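Local coordinates for Alpha/beta hydrolase (Pseudomonas aeruginosa PAO1, PDB 4R1D), which acts as the lipase effector Tle4 of the H2 type VI secretion system and is bound by its immunity protein Tli4, at the interface of chains A and B. Sequence-based numbering; all coordinates share one arbitrary frame. Chains: chain A, Uncharacterized protein; chain B, Uncharacterized protein.

Tli4 meets Tle4 at patches set well apart, a worked case of an inhibitor spread over its target. Contact 1 and contact 2 are the farthest apart of the three, their C-alpha centres about 40 Å from each other; contact 3 lies between, about 26 Å from contact 1 and 21 Å from contact 2. No residue is shared. Helix 84-95 of chain A, used in contact 2, ends just before A:Trp96 and A:Arg97 of contact 3, while strand 176-183 of chain B in contact 3 precedes helix 191-205 in contact 2. Contact 1 uses the separate helix 400-421, so the inhibitor grips the lipase at widely spaced points.

Contact 1: the interface of chains A and B. Residues chain A 398, 403, 406-407; chain B 92, 113.
A:Asp406 meets B:Thr92 where helix 400-421 of the lipase Tle4, an alpha/beta hydrolase, lies against strands 92-100 and 107-115 in the N-terminal domain of the immunity protein Tli4. The polar interaction centres on one carboxylate oxygen, A:Asp406 OD2, which accepts two hydrogen bonds from the same threonine. The hydroxyl OG1 of B:Thr92 donates to the anti lone pair of A:Asp406 OD2, 2.7 Å away. The backbone N of B:Thr92 is also 2.7 Å from A:Asp406 OD2 and meets it nearly along the C-O axis, but the bond is bent, 118° at the hydrogen. The threonine hydroxyl sits between its own backbone N and carbonyl carbon (chi1 62°), a turn that brings OG1 and N to the same acceptor while the two side chains slide past each other in opposite directions.

A second polar link is weak: the side-chain amine NZ of B:Lys113 approaches the amide oxygen OD1 of A:Asn403 at 3.0 Å. The lysine bends at chi3 (-92°), carrying its end across the asparagine at about a right angle.

In the apolar packing, CG2 of B:Thr92 faces CG2 of A:Val398 at 3.8 Å, the side chains crossing obliquely, and also packs against CA of A:Asn403. CG of A:Asn403 lies 4.0 Å from CE of B:Lys113. Two further carbons lie beside polar atoms of the lysine: CB of A:Val398 near its backbone O, and CD2 of A:Leu407 near NZ.

Contact 2: the interface of chains A and B. Residues chain A 81-84, 87-88; chain B 202, 206.
The ring of B:Phe206, just past helix 191-205 of the immunity protein Tli4, is inserted against the start of helix 84-95 in the lipase Tle4, forming an apolar patch of the toxin–immunity interface. CA of A:Leu84 stands over the ring centre, 3.7 Å from the centroid, in a CH-pi contact. One face of the ring thus meets the first residue of the helix, while the carbonyl carbon of A:Asp82 comes in at the ring edge, in plane. CG of B:Phe206 is turned away from its own carbonyl carbon and beside its backbone N (chi1 -55°), which sends the ring out from chain B towards this turn. The CD1 methyl of A:Leu84 lies 4.0 Å from CB of B:Phe206. On one flank of the ring, CE1 of B:Phe206 lies 3.7 Å from CA of A:Asp83.

Two methionines extend the apolar patch. A:Met81, bent at chi2 and chi3, folds its CE methyl towards CA of B:Met202 at 3.9 Å and towards ring atom CE2 of B:Phe206. From the other chain, B:Met202 bends at chi3 (74°), and its CE methyl reaches CG1 of A:Ile88 at 3.9 Å.

On the polar rim, A:Ser87 sits between both groups of chain B. Its CB packs 3.8 Å from CE2 of B:Phe206 and 4.0 Å from CE of B:Met202, and its hydroxyl OG turns back within the helix to donate a 2.7 Å hydrogen bond to the backbone O of A:Leu84.

Contact 3: the interface of chains A and B. Residues chain A 67, 69, 96-97, 105; chain B 179, 181, 258.
B:Glu179, on strand 176-183 in the C-terminal domain of the Tli4 immunity protein, receives A:Arg97 and A:Ser69 of the alpha/beta hydrolase Tle4 in a salt-bridge network. A:Arg97 comes from the opposite direction and grips the carboxylate end-on: NH1 lies 2.9 Å from B:Glu179 OE2, and NH2 lies 3.0 Å from B:Glu179 OE1. Both bonds are nearly straight, although the two flat groups are turned 38° apart. The hydroxyl OG of A:Ser69 adds a 2.7 Å bond to the anti lone pair of B:Glu179 OE1.

Alongside, B:Arg181 reaches A:Asp67, its NH1 2.8 Å from OD2 in a salt bridge; the bonds from NH2 to A:Asp67 are weak. Extension from CG to NE, with CG beside the backbone N (chi1 -59°), carries the guanidinium out.

Within chain B, B:Arg181 holds B:Glu179 side-on, through NE to OE2 and NH2 to OE1, both from above the carboxylate plane. A:Arg97 NH1 meets OE2 from the opposite face, and the gathered positive charge probably stabilises the carboxylate. A:Ser69 N bonds to A:Asp67 OD1 at 2.9 Å. The guanidinium of A:Arg97 is held between A:Trp96 NE1, over its centre, and A:Leu105 CD1; the CD2 methyl lies over one face of the B:Arg181 guanidinium, toward its rim. Farther out, A:Trp96 CH2 packs 3.9 Å from B:Thr258 CB.

Contact 1: the interface of chains A and B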
ATOM      1  N   VAL A 398      -7.665  -1.187  21.673  1.00 19.52           N
ATOM      2  CA  VAL A 398      -7.056  -2.433  21.239  1.00 18.92           C
ATOM      3  C   VAL A 398      -5.568  -2.384  21.571  1.00 21.94           C
ATOM      4  O   VAL A 398      -4.905  -1.366  21.359  1.00 23.24           O
ATOM      5  CB  VAL A 398      -7.274  -2.674  19.724  1.00 22.40           C
ATOM      6  CG1 VAL A 398      -6.719  -1.509  18.902  1.00 24.64           C
ATOM      7  CG2 VAL A 398      -6.646  -3.993  19.279  1.00 23.48           C
ATOM      8  N   ASN A 403      -3.319  -6.806  18.360  1.00 19.26           N
ATOM      9  CA  ASN A 403      -3.627  -6.574  16.949  1.00 17.16           C
ATOM     10  C   ASN A 403      -2.600  -7.240  16.049  1.00 19.53           C
ATOM     11  O   ASN A 403      -2.951  -7.929  15.091  1.00 16.21           O
ATOM     12  CB  ASN A 403      -3.673  -5.078  16.661  1.00 21.47           C
ATOM     13  CG  ASN A 403      -4.383  -4.773  15.372  1.00 39.64           C
ATOM     14  OD1 ASN A 403      -5.604  -4.898  15.292  1.00 42.72           O
ATOM     15  ND2 ASN A 403      -3.625  -4.385  14.344  1.00 35.84           N
ATOM     16  N   ASP A 406      -2.811 -11.148  16.030  1.00 15.43           N
ATOM     17  CA  ASP A 406      -3.962 -11.585  15.252  1.00 18.90           C
ATOM     18  C   ASP A 406      -3.692 -11.412  13.751  1.00 16.13           C
ATOM     19  O   ASP A 406      -4.120 -12.242  12.941  1.00 15.55           O
ATOM     20  CB  ASP A 406      -5.236 -10.842  15.668  1.00 18.57           C
ATOM     21  CG  ASP A 406      -6.003 -11.568  16.764  1.00 20.46           C
ATOM     22  OD1 ASP A 406      -5.585 -12.690  17.099  1.00 20.73           O
ATOM     23  OD2 ASP A 406      -7.029 -11.036  17.263  1.00 21.26           O
ATOM     24  N   LEU A 407      -2.983 -10.345  13.385  1.00 15.99           N
ATOM     25  CA  LEU A 407      -2.670 -10.112  11.973  0.60 16.29           C
ATOM     26  C   LEU A 407      -1.734 -11.204  11.473  1.00 15.57           C
ATOM     27  O   LEU A 407      -1.890 -11.698  10.367  1.00 17.26           O
ATOM     28  CB  LEU A 407      -2.052  -8.728  11.730  0.60 17.98           C
ATOM     29  CG  LEU A 407      -2.957  -7.492  11.663  0.60 17.36           C
ATOM     30  CD1 LEU A 407      -2.151  -6.255  11.285  0.60 17.58           C
ATOM     31  CD2 LEU A 407      -4.089  -7.683  10.665  0.60 21.68           C
TER
ATOM     32  N   THR B  92      -8.659 -10.148  19.259  1.00 24.69           N
ATOM     33  CA  THR B  92      -9.354  -8.923  18.880  1.00 18.47           C
ATOM     34  C   THR B  92     -10.704  -9.192  18.243  1.00 17.68           C
ATOM     35  O   THR B  92     -10.886 -10.162  17.496  1.00 17.44           O
ATOM     36  CB  THR B  92      -8.522  -8.039  17.911  1.00 16.47           C
ATOM     37  OG1 THR B  92      -8.284  -8.744  16.686  1.00 18.69           O
ATOM     38  CG2 THR B  92      -7.191  -7.639  18.551  1.00 20.38           C
ATOM     39  N   LYS B 113     -11.339  -2.239  15.548  1.00 15.45           N
ATOM     40  CA  LYS B 113     -10.995  -3.409  16.351  1.00 15.10           C
ATOM     41  C   LYS B 113     -10.882  -3.073  17.829  1.00 16.34           C
ATOM     42  O   LYS B 113     -10.458  -1.978  18.207  1.00 18.78           O
ATOM     43  CB  LYS B 113      -9.698  -4.038  15.831  1.00 17.07           C
ATOM     44  CG  LYS B 113      -9.857  -4.645  14.460  1.00 19.15           C
ATOM     45  CD  LYS B 113      -8.612  -5.373  14.005  1.00 32.37           C
ATOM     46  CE  LYS B 113      -7.704  -4.447  13.223  1.00 31.06           C
ATOM     47  NZ  LYS B 113      -6.632  -5.211  12.540  1.00 36.60           N
TER

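Contact 2: the interface of chains A and B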
ATOM      1  N   MET A  81      16.611  10.177  -8.246  1.00 51.75           N
ATOM      2  CA  MET A  81      16.380  11.612  -8.300  1.00 45.60           C
ATOM      3  C   MET A  81      16.691  12.105  -9.707  1.00 42.06           C
ATOM      4  O   MET A  81      17.695  12.781  -9.922  1.00 48.97           O
ATOM      5  CB  MET A  81      17.276  12.333  -7.290  1.00 49.33           C
ATOM      6  CG  MET A  81      16.902  12.098  -5.844  1.00 49.09           C
ATOM      7  SD  MET A  81      15.408  12.992  -5.379  1.00 52.45           S
ATOM      8  CE  MET A  81      16.024  14.673  -5.272  1.00 41.83           C
ATOM      9  N   ASP A  82      15.837  11.761 -10.666  1.00 38.92           N
ATOM     10  CA  ASP A  82      16.118  12.054 -12.068  1.00 47.03           C
ATOM     11  C   ASP A  82      14.983  12.811 -12.745  1.00 43.46           C
ATOM     12  O   ASP A  82      15.041  13.094 -13.941  1.00 47.07           O
ATOM     13  CB  ASP A  82      16.413  10.760 -12.840  1.00 46.61           C
ATOM     14  CG  ASP A  82      15.236   9.792 -12.839  1.00 53.39           C
ATOM     15  OD1 ASP A  82      15.461   8.582 -13.054  1.00 59.23           O
ATOM     16  OD2 ASP A  82      14.086  10.232 -12.626  1.00 50.62           O
ATOM     17  N   ASP A  83      13.945  13.130 -11.982  1.00 34.82           N
ATOM     18  CA  ASP A  83      12.807  13.837 -12.542  1.00 31.01           C
ATOM     19  C   ASP A  83      12.218  14.810 -11.534  1.00 31.20           C
ATOM     20  O   ASP A  83      11.828  14.423 -10.441  1.00 25.73           O
ATOM     21  CB  ASP A  83      11.733  12.853 -12.998  1.00 30.43           C
ATOM     22  CG  ASP A  83      10.572  13.548 -13.655  1.00 36.55           C
ATOM     23  OD1 ASP A  83      10.750  14.039 -14.795  1.00 36.42           O
ATOM     24  OD2 ASP A  83       9.493  13.622 -13.030  1.00 29.00           O
ATOM     25  N   LEU A  84      12.151  16.079 -11.911  1.00 26.46           N
ATOM     26  CA  LEU A  84      11.677  17.111 -10.992  1.00 24.82           C
ATOM     27  C   LEU A  84      10.293  16.828 -10.393  1.00 22.71           C
ATOM     28  O   LEU A  84      10.109  16.903  -9.177  1.00 23.17           O
ATOM     29  CB  LEU A  84      11.695  18.469 -11.696  1.00 29.73           C
ATOM     30  CG  LEU A  84      11.293  19.679 -10.866  1.00 24.28           C
ATOM     31  CD1 LEU A  84      12.010  20.907 -11.404  1.00 25.11           C
ATOM     32  CD2 LEU A  84       9.774  19.872 -10.850  1.00 24.43           C
ATOM     33  N   SER A  87      10.052  14.052  -7.896  1.00 23.47           N
ATOM     34  CA  SER A  87      10.577  14.434  -6.587  1.00 21.30           C
ATOM     35  C   SER A  87       9.564  15.287  -5.803  1.00 22.84           C
ATOM     36  O   SER A  87       9.467  15.182  -4.583  1.00 19.50           O
ATOM     37  CB  SER A  87      11.934  15.127  -6.717  1.00 22.46           C
ATOM     38  OG  SER A  87      11.792  16.490  -7.085  1.00 28.06           O
ATOM     39  N   ILE A  88       8.792  16.110  -6.502  1.00 18.75           N
ATOM     40  CA  ILE A  88       7.683  16.810  -5.846  1.00 20.12           C
ATOM     41  C   ILE A  88       6.677  15.794  -5.311  1.00 23.88           C
ATOM     42  O   ILE A  88       6.200  15.911  -4.179  1.00 16.89           O
ATOM     43  CB  ILE A  88       7.010  17.840  -6.784  1.00 21.79           C
ATOM     44  CG1 ILE A  88       7.944  19.032  -6.991  1.00 22.55           C
ATOM     45  CG2 ILE A  88       5.661  18.310  -6.227  1.00 22.45           C
ATOM     46  CD1 ILE A  88       7.378  20.100  -7.893  1.00 22.28           C
TER
ATOM     47  N   MET B 202      16.609  18.034  -3.664  1.00 28.64           N
ATOM     48  CA  MET B 202      15.847  18.497  -4.814  1.00 24.87           C
ATOM     49  C   MET B 202      16.489  19.735  -5.447  1.00 22.00           C
ATOM     50  O   MET B 202      16.596  19.825  -6.676  1.00 25.01           O
ATOM     51  CB  MET B 202      14.399  18.806  -4.420  1.00 23.46           C
ATOM     52  CG  MET B 202      13.598  17.623  -3.900  1.00 25.26           C
ATOM     53  SD  MET B 202      11.997  18.180  -3.247  1.00 29.51           S
ATOM     54  CE  MET B 202      11.099  18.558  -4.757  1.00 25.10           C
ATOM     55  N   PHE B 206      17.905  19.605  -9.243  1.00 26.95           N
ATOM     56  CA  PHE B 206      17.034  20.221 -10.245  1.00 26.22           C
ATOM     57  C   PHE B 206      17.137  21.745 -10.260  1.00 25.33           C
ATOM     58  O   PHE B 206      16.705  22.414  -9.323  1.00 25.23           O
ATOM     59  CB  PHE B 206      15.574  19.803 -10.017  1.00 24.70           C
ATOM     60  CG  PHE B 206      15.368  18.311  -9.974  1.00 29.10           C
ATOM     61  CD1 PHE B 206      15.432  17.554 -11.134  1.00 26.10           C
ATOM     62  CD2 PHE B 206      15.112  17.665  -8.772  1.00 29.37           C
ATOM     63  CE1 PHE B 206      15.249  16.182 -11.102  1.00 33.47           C
ATOM     64  CE2 PHE B 206      14.921  16.293  -8.731  1.00 29.61           C
ATOM     65  CZ  PHE B 206      14.994  15.550  -9.897  1.00 33.77           C
TER

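Contact 3: the interface of chains A and B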
ATOM      1  N   ASP A  67     -10.785  12.166   2.510  1.00 15.20           N
ATOM      2  CA  ASP A  67     -10.446  13.543   2.128  1.00 14.98           C
ATOM      3  C   ASP A  67      -9.890  13.687   0.722  1.00 14.77           C
ATOM      4  O   ASP A  67      -9.776  14.801   0.209  1.00 15.13           O
ATOM      5  CB  ASP A  67      -9.555  14.241   3.182  1.00 12.61           C
ATOM      6  CG  ASP A  67      -8.175  13.606   3.332  1.00 16.87           C
ATOM      7  OD1 ASP A  67      -7.460  13.481   2.327  1.00 15.27           O
ATOM      8  OD2 ASP A  67      -7.795  13.273   4.479  1.00 16.95           O
ATOM      9  N   SER A  69      -6.967  13.410  -0.549  1.00 14.26           N
ATOM     10  CA  SER A  69      -5.620  13.924  -0.778  1.00 15.16           C
ATOM     11  C   SER A  69      -4.663  12.764  -1.025  1.00 15.96           C
ATOM     12  O   SER A  69      -4.922  11.635  -0.590  1.00 17.31           O
ATOM     13  CB  SER A  69      -5.134  14.801   0.383  1.00 17.39           C
ATOM     14  OG  SER A  69      -3.946  15.500   0.015  1.00 19.85           O
ATOM     15  N   TRP A  96       7.580  14.961   3.714  1.00 15.58           N
ATOM     16  CA  TRP A  96       7.130  15.933   4.723  1.00 16.99           C
ATOM     17  C   TRP A  96       6.196  15.342   5.768  1.00 18.76           C
ATOM     18  O   TRP A  96       5.805  16.037   6.716  1.00 17.72           O
ATOM     19  CB  TRP A  96       6.475  17.169   4.076  1.00 17.82           C
ATOM     20  CG  TRP A  96       4.984  17.082   3.801  1.00 18.42           C
ATOM     21  CD1 TRP A  96       4.364  16.307   2.861  1.00 19.68           C
ATOM     22  CD2 TRP A  96       3.939  17.855   4.428  1.00 16.11           C
ATOM     23  NE1 TRP A  96       3.006  16.527   2.883  1.00 17.87           N
ATOM     24  CE2 TRP A  96       2.722  17.478   3.828  1.00 17.04           C
ATOM     25  CE3 TRP A  96       3.920  18.825   5.437  1.00 15.61           C
ATOM     26  CZ2 TRP A  96       1.491  18.031   4.208  1.00 17.21           C
ATOM     27  CZ3 TRP A  96       2.690  19.377   5.815  1.00 14.94           C
ATOM     28  CH2 TRP A  96       1.497  18.972   5.204  1.00 18.07           C
ATOM     29  N   ARG A  97       5.842  14.070   5.591  1.00 16.02           N
ATOM     30  CA  ARG A  97       4.974  13.375   6.543  1.00 16.45           C
ATOM     31  C   ARG A  97       5.797  12.840   7.705  1.00 17.98           C
ATOM     32  O   ARG A  97       6.689  12.014   7.493  1.00 18.04           O
ATOM     33  CB  ARG A  97       4.291  12.186   5.865  1.00 18.29           C
ATOM     34  CG  ARG A  97       3.561  12.518   4.561  1.00 26.11           C
ATOM     35  CD  ARG A  97       2.274  13.258   4.829  1.00 22.12           C
ATOM     36  NE  ARG A  97       1.441  13.361   3.630  1.00 22.18           N
ATOM     37  CZ  ARG A  97       0.376  14.155   3.536  1.00 19.11           C
ATOM     38  NH1 ARG A  97       0.015  14.904   4.576  1.00 16.49           N
ATOM     39  NH2 ARG A  97      -0.341  14.182   2.413  1.00 21.45           N
ATOM     40  N   LEU A 105      -1.863   7.781   7.920  1.00 16.22           N
ATOM     41  CA  LEU A 105      -2.319   7.946   6.545  1.00 14.50           C
ATOM     42  C   LEU A 105      -2.153   6.685   5.688  1.00 19.89           C
ATOM     43  O   LEU A 105      -2.874   6.504   4.714  1.00 17.73           O
ATOM     44  CB  LEU A 105      -1.598   9.117   5.896  1.00 15.14           C
ATOM     45  CG  LEU A 105      -1.878  10.459   6.587  1.00 15.00           C
ATOM     46  CD1 LEU A 105      -0.941  11.535   6.084  1.00 18.01           C
ATOM     47  CD2 LEU A 105      -3.348  10.865   6.378  1.00 21.59           C
TER
ATOM     48  N   GLU B 179      -4.701  20.672   1.974  1.00 15.62           N
ATOM     49  CA  GLU B 179      -5.150  19.777   3.036  1.00 14.54           C
ATOM     50  C   GLU B 179      -4.815  20.296   4.431  1.00 13.35           C
ATOM     51  O   GLU B 179      -3.783  20.941   4.643  1.00 15.03           O
ATOM     52  CB  GLU B 179      -4.636  18.346   2.849  1.00 19.84           C
ATOM     53  CG  GLU B 179      -3.157  18.221   2.619  1.00 16.06           C
ATOM     54  CD  GLU B 179      -2.617  16.880   3.121  1.00 18.50           C
ATOM     55  OE1 GLU B 179      -2.787  15.843   2.426  1.00 18.28           O
ATOM     56  OE2 GLU B 179      -2.039  16.871   4.224  1.00 16.78           O
ATOM     57  N   ARG B 181      -4.992  18.958   8.553  1.00 16.35           N
ATOM     58  CA  ARG B 181      -5.131  17.789   9.423  1.00 14.60           C
ATOM     59  C   ARG B 181      -4.780  18.150  10.854  1.00 12.90           C
ATOM     60  O   ARG B 181      -3.907  18.990  11.080  1.00 15.72           O
ATOM     61  CB  ARG B 181      -4.163  16.674   8.979  1.00 13.72           C
ATOM     62  CG  ARG B 181      -4.356  16.196   7.556  1.00 13.63           C
ATOM     63  CD  ARG B 181      -3.431  15.046   7.168  1.00 14.66           C
ATOM     64  NE  ARG B 181      -3.625  14.811   5.743  1.00 18.61           N
ATOM     65  CZ  ARG B 181      -4.641  14.120   5.241  1.00 20.27           C
ATOM     66  NH1 ARG B 181      -5.513  13.540   6.057  1.00 17.41           N
ATOM     67  NH2 ARG B 181      -4.779  14.003   3.925  1.00 19.45           N
ATOM     68  N   THR B 258      -1.275  20.128  10.652  1.00 14.84           N
ATOM     69  CA  THR B 258      -0.585  20.368   9.400  1.00 16.02           C
ATOM     70  C   THR B 258      -1.512  21.074   8.415  1.00 12.71           C
ATOM     71  O   THR B 258      -2.733  20.903   8.449  1.00 14.30           O
ATOM     72  CB  THR B 258      -0.045  19.061   8.742  1.00 15.33           C
ATOM     73  OG1 THR B 258      -1.135  18.171   8.468  1.00 16.22           O
ATOM     74  CG2 THR B 258       0.978  18.365   9.656  1.00 17.17           C
TER